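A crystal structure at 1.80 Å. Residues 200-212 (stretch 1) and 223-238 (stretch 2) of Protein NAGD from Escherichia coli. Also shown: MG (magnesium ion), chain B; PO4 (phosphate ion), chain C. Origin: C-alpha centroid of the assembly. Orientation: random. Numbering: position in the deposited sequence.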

# COMPACT_ATOMS: atom_id res chain seq x y z
N GLY A 200 -16.08 23.48 4.42
CA GLY A 200 -14.74 23.01 4.73
C GLY A 200 -13.71 23.46 3.72
O GLY A 200 -14.07 23.94 2.64
N ASP A 201 -12.44 23.31 4.06
CA ASP A 201 -11.35 23.73 3.18
C ASP A 201 -10.60 22.56 2.55
O ASP A 201 -9.77 22.77 1.66
CB ASP A 201 -10.35 24.58 3.95
CG ASP A 201 -9.67 23.81 5.05
OD1 ASP A 201 -10.40 23.25 5.89
OD2 ASP A 201 -8.42 23.76 5.08
N ASN A 202 -10.88 21.34 3.00
CA ASN A 202 -10.19 20.17 2.47
C ASN A 202 -11.10 19.26 1.65
O ASN A 202 -11.97 18.58 2.20
CB ASN A 202 -9.57 19.36 3.61
CG ASN A 202 -8.54 18.36 3.12
OD1 ASN A 202 -8.63 17.87 1.99
ND2 ASN A 202 -7.57 18.04 3.96
N LEU A 203 -10.88 19.23 0.34
CA LEU A 203 -11.68 18.41 -0.55
C LEU A 203 -11.69 16.94 -0.15
O LEU A 203 -12.71 16.27 -0.23
CB LEU A 203 -11.16 18.53 -1.98
CG LEU A 203 -11.58 19.76 -2.78
CD1 LEU A 203 -10.68 19.93 -3.99
CD2 LEU A 203 -13.04 19.62 -3.22
N ARG A 204 -10.53 16.45 0.29
CA ARG A 204 -10.39 15.05 0.66
C ARG A 204 -10.91 14.64 2.03
O ARG A 204 -10.89 13.46 2.37
CB ARG A 204 -8.92 14.63 0.50
CG ARG A 204 -8.43 14.80 -0.93
CD ARG A 204 -6.97 14.43 -1.12
NE ARG A 204 -6.53 14.76 -2.48
CZ ARG A 204 -6.90 14.10 -3.57
NH1 ARG A 204 -7.72 13.06 -3.49
NH2 ARG A 204 -6.47 14.50 -4.77
N THR A 205 -11.37 15.60 2.82
CA THR A 205 -11.89 15.27 4.14
C THR A 205 -13.27 15.89 4.40
O THR A 205 -14.26 15.16 4.53
CB THR A 205 -10.90 15.69 5.25
OG1 THR A 205 -10.71 17.11 5.23
CG2 THR A 205 -9.54 15.01 5.04
N ASP A 206 -13.35 17.21 4.45
CA ASP A 206 -14.64 17.86 4.69
C ASP A 206 -15.63 17.58 3.56
O ASP A 206 -16.76 17.15 3.79
CB ASP A 206 -14.48 19.38 4.79
CG ASP A 206 -13.47 19.79 5.83
OD1 ASP A 206 -13.71 19.51 7.02
OD2 ASP A 206 -12.45 20.39 5.45
N ILE A 207 -15.20 17.83 2.33
CA ILE A 207 -16.06 17.65 1.19
C ILE A 207 -16.41 16.19 0.91
O ILE A 207 -17.58 15.86 0.70
CB ILE A 207 -15.44 18.30 -0.06
CG1 ILE A 207 -14.94 19.71 0.29
CG2 ILE A 207 -16.47 18.38 -1.18
CD1 ILE A 207 -16.02 20.65 0.84
N LEU A 208 -15.40 15.32 0.93
CA LEU A 208 -15.62 13.90 0.69
C LEU A 208 -16.60 13.32 1.71
O LEU A 208 -17.53 12.59 1.35
CB LEU A 208 -14.29 13.14 0.75
CG LEU A 208 -14.34 11.61 0.59
CD1 LEU A 208 -14.96 11.24 -0.74
CD2 LEU A 208 -12.93 11.05 0.70
N ALA A 209 -16.41 13.64 2.98
CA ALA A 209 -17.29 13.14 4.03
C ALA A 209 -18.71 13.69 3.87
O ALA A 209 -19.68 12.94 3.94
CB ALA A 209 -16.74 13.50 5.40
N GLY A 210 -18.82 14.99 3.66
CA GLY A 210 -20.13 15.59 3.50
C GLY A 210 -20.88 14.98 2.33
O GLY A 210 -22.06 14.64 2.44
N PHE A 211 -20.19 14.84 1.20
CA PHE A 211 -20.79 14.28 0.00
C PHE A 211 -21.33 12.87 0.23
O PHE A 211 -22.47 12.55 -0.12
CB PHE A 211 -19.76 14.26 -1.13
CG PHE A 211 -20.24 13.55 -2.35
CD1 PHE A 211 -19.94 12.21 -2.56
CD2 PHE A 211 -21.06 14.21 -3.26
CE1 PHE A 211 -20.45 11.54 -3.66
CE2 PHE A 211 -21.58 13.55 -4.37
CZ PHE A 211 -21.27 12.20 -4.57
N GLN A 212 -20.51 12.02 0.83
CA GLN A 212 -20.90 10.65 1.11
C GLN A 212 -22.06 10.56 2.10
O GLN A 212 -22.84 9.61 2.05
CB GLN A 212 -19.71 9.86 1.65
CG GLN A 212 -18.59 9.74 0.64
CD GLN A 212 -18.13 8.31 0.46
OE1 GLN A 212 -17.04 7.94 0.89
NE2 GLN A 212 -18.96 7.50 -0.17
MG MG B . -9.75 22.28 7.84
P PO4 C . -8.48 17.49 8.21
O1 PO4 C . -8.32 18.16 9.52
O2 PO4 C . -7.42 17.95 7.28
O3 PO4 C . -8.37 16.02 8.38
O4 PO4 C . -9.81 17.82 7.64
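Stretch 2 223-238: GVSSLDDIDSMPFRPS

Stretch 2 lies along stretch 1 in the same overall sense, as the pairing of nearest CA atoms indicates: Asp 201 CA is 5.1 Å from Gly 223 CA, Asn 202 CA 5.2 Å from Ser 225 CA, Ile 207 CA 6.7 Å from Pro 237 CA, and Phe 211 CA 8.0 Å from Phe 235 CA. The last two pairs reverse the order locally, so the register is that of an irregular chain laid on a helix rather than of two matched elements. Stretch 1 is helical from Leu 203 to Gln 212, beginning with a wider pi-type turn at 203-207. Stretch 2 is mostly loop, with a 3-10 segment at 227-229 and helical phi/psi at 230-232 that lacks the regular bonds; Met 233 has phi/psi -61/128, Pro 234 returns to helical values (-50/-47), and Phe 235 (-118/162) and Arg 236 (-136/158) are extended. Together the two bury 737 Å², summed over both sides.

The start of the contact is polar. Ser 225 N donates to Asp 201 O (2.9 Å, 155°), and Val 224 N donates to Asp 201 OD2 (3.0 Å, 168°). Leu 203 N donates to Ser 225 OG at 2.8 Å and 178°, an almost linear bond that gives a partner to an amide in the first helical turn, where no preceding turn supplies a carbonyl. The neighbouring Arg 204 N is capped within stretch 1 by Asn 202 OD1 at 2.9 Å. Asp 201 also binds magnesium through OD1, 2.3 Å from MG, so one carboxylate touches both the metal and the incoming backbone.

Leu 203 has the largest covered area, 126 Å². Its CA-to-CB bond points toward stretch 2, and with chi1 in m and chi2 in t, its methyls reach several parts of the loop. CD1 lies 3.4 Å from Asp 229 CB, 3.9 Å from Ile 230 CG2 and 4.1 Å from Met 233 CG; CD2 lies 3.7 Å from Pro 237 CG and is also 4.1 Å from Ile 230 CG2. Beside it, Met 233 CE sits over one face of the Arg 204 guanidinium, 3.5 Å from Arg 204 NH2.

Phe 235, with 118 Å² covered, is the main counterpart from stretch 2. Its CA-to-CB bond points toward the helix, and chi1 of 57° (p) brings the ring against residues on successive turns. Ile 207 CG2 approaches the ring edge, 3.7 Å from Phe 235 CE1, while Leu 208 CD1 comes obliquely to 3.5 Å from Phe 235 CE2. Leu 203 O also lies near the ring plane, 4.0 Å from Phe 235 CZ.

Farther along the helix, Phe 235 CB stands over the face of the Phe 211 ring, 4.0 Å from its centroid and 7° off the normal, a CH-pi contact. The two rings are near parallel, at 17°, but with centroids 5.2 Å apart they are slid apart and barely overlap.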

# COMPACT_ATOMS: atom_id res chain seq x y z
N GLY A 223 -7.93 27.53 2.91
CA GLY A 223 -7.11 26.53 3.56
C GLY A 223 -6.31 25.59 2.67
O GLY A 223 -5.64 26.02 1.73
N VAL A 224 -6.40 24.30 2.95
CA VAL A 224 -5.66 23.27 2.23
C VAL A 224 -5.91 23.17 0.73
O VAL A 224 -4.98 23.27 -0.07
CB VAL A 224 -5.91 21.87 2.85
CG1 VAL A 224 -5.21 20.80 2.02
CG2 VAL A 224 -5.42 21.84 4.28
N SER A 225 -7.16 22.95 0.34
CA SER A 225 -7.49 22.80 -1.07
C SER A 225 -7.51 24.09 -1.88
O SER A 225 -7.84 25.17 -1.37
CB SER A 225 -8.84 22.10 -1.22
OG SER A 225 -8.77 20.76 -0.76
N SER A 226 -7.16 23.97 -3.16
CA SER A 226 -7.16 25.10 -4.07
C SER A 226 -8.18 24.84 -5.17
O SER A 226 -8.57 23.69 -5.42
CB SER A 226 -5.77 25.31 -4.67
OG SER A 226 -5.41 24.20 -5.45
N LEU A 227 -8.61 25.90 -5.83
CA LEU A 227 -9.62 25.79 -6.87
C LEU A 227 -9.34 24.78 -7.98
O LEU A 227 -10.25 24.04 -8.38
CB LEU A 227 -9.88 27.17 -7.49
CG LEU A 227 -11.03 27.24 -8.50
CD1 LEU A 227 -12.30 26.74 -7.83
CD2 LEU A 227 -11.20 28.66 -9.01
N ASP A 228 -8.11 24.72 -8.47
CA ASP A 228 -7.81 23.79 -9.54
C ASP A 228 -7.89 22.33 -9.11
O ASP A 228 -7.90 21.43 -9.95
CB ASP A 228 -6.43 24.07 -10.16
CG ASP A 228 -5.30 23.97 -9.16
OD1 ASP A 228 -5.42 23.21 -8.18
OD2 ASP A 228 -4.27 24.64 -9.38
N ASP A 229 -7.96 22.09 -7.80
CA ASP A 229 -8.05 20.72 -7.30
C ASP A 229 -9.39 20.05 -7.62
O ASP A 229 -9.50 18.83 -7.53
CB ASP A 229 -7.83 20.67 -5.77
CG ASP A 229 -6.40 20.95 -5.36
OD1 ASP A 229 -5.48 20.61 -6.13
OD2 ASP A 229 -6.19 21.50 -4.26
N ILE A 230 -10.39 20.83 -8.00
CA ILE A 230 -11.71 20.26 -8.30
C ILE A 230 -11.88 19.76 -9.73
O ILE A 230 -12.80 18.99 -10.01
CB ILE A 230 -12.85 21.28 -8.02
CG1 ILE A 230 -12.88 22.35 -9.11
CG2 ILE A 230 -12.67 21.92 -6.65
CD1 ILE A 230 -14.22 23.08 -9.23
N ASP A 231 -11.00 20.19 -10.62
CA ASP A 231 -11.09 19.81 -12.03
C ASP A 231 -11.17 18.31 -12.26
O ASP A 231 -12.08 17.82 -12.93
CB ASP A 231 -9.90 20.39 -12.82
CG ASP A 231 -9.79 21.90 -12.71
OD1 ASP A 231 -10.81 22.55 -12.39
OD2 ASP A 231 -8.69 22.45 -12.96
N SER A 232 -10.23 17.57 -11.68
CA SER A 232 -10.19 16.12 -11.85
C SER A 232 -10.98 15.37 -10.79
O SER A 232 -11.11 14.15 -10.86
CB SER A 232 -8.73 15.65 -11.85
OG SER A 232 -8.08 16.01 -10.65
N MET A 233 -11.50 16.09 -9.80
CA MET A 233 -12.26 15.48 -8.72
C MET A 233 -13.52 14.74 -9.18
O MET A 233 -14.35 15.30 -9.91
CB MET A 233 -12.65 16.54 -7.68
CG MET A 233 -11.58 16.88 -6.64
SD MET A 233 -11.49 15.65 -5.32
CE MET A 233 -9.75 15.72 -4.83
N PRO A 234 -13.67 13.48 -8.76
CA PRO A 234 -14.82 12.64 -9.10
C PRO A 234 -16.14 13.36 -8.83
O PRO A 234 -17.05 13.36 -9.66
CB PRO A 234 -14.64 11.42 -8.21
CG PRO A 234 -13.61 11.85 -7.16
CD PRO A 234 -12.70 12.70 -7.98
N PHE A 235 -16.22 13.95 -7.64
CA PHE A 235 -17.39 14.70 -7.20
C PHE A 235 -16.88 16.12 -7.00
O PHE A 235 -15.67 16.33 -6.89
CB PHE A 235 -17.89 14.15 -5.86
CG PHE A 235 -16.83 14.16 -4.80
CD1 PHE A 235 -16.64 15.29 -4.00
CD2 PHE A 235 -15.97 13.09 -4.66
CE1 PHE A 235 -15.60 15.34 -3.08
CE2 PHE A 235 -14.93 13.12 -3.75
CZ PHE A 235 -14.73 14.25 -2.96
N ARG A 236 -17.78 17.09 -6.96
CA ARG A 236 -17.37 18.46 -6.75
C ARG A 236 -18.28 19.15 -5.73
O ARG A 236 -19.42 18.73 -5.50
CB ARG A 236 -17.36 19.22 -8.08
CG ARG A 236 -16.25 18.77 -9.01
CD ARG A 236 -16.39 19.43 -10.36
NE ARG A 236 -15.27 19.12 -11.25
CZ ARG A 236 -15.22 19.49 -12.53
NH1 ARG A 236 -16.22 20.18 -13.06
NH2 ARG A 236 -14.17 19.18 -13.27
N PRO A 237 -17.79 20.23 -5.11
CA PRO A 237 -18.56 20.97 -4.12
C PRO A 237 -19.81 21.61 -4.71
O PRO A 237 -19.85 21.94 -5.89
CB PRO A 237 -17.58 22.04 -3.63
CG PRO A 237 -16.20 21.46 -3.97
CD PRO A 237 -16.46 20.85 -5.32
N SER A 238 -20.84 21.77 -3.88
CA SER A 238 -22.07 22.40 -4.33
C SER A 238 -21.75 23.86 -4.66
O SER A 238 -22.26 24.42 -5.64
CB SER A 238 -23.12 22.34 -3.21
OG SER A 238 -23.30 21.01 -2.76
O HOH W 1 -7.52 22.16 7.16
O HOH W 2 -10.36 20.32 6.76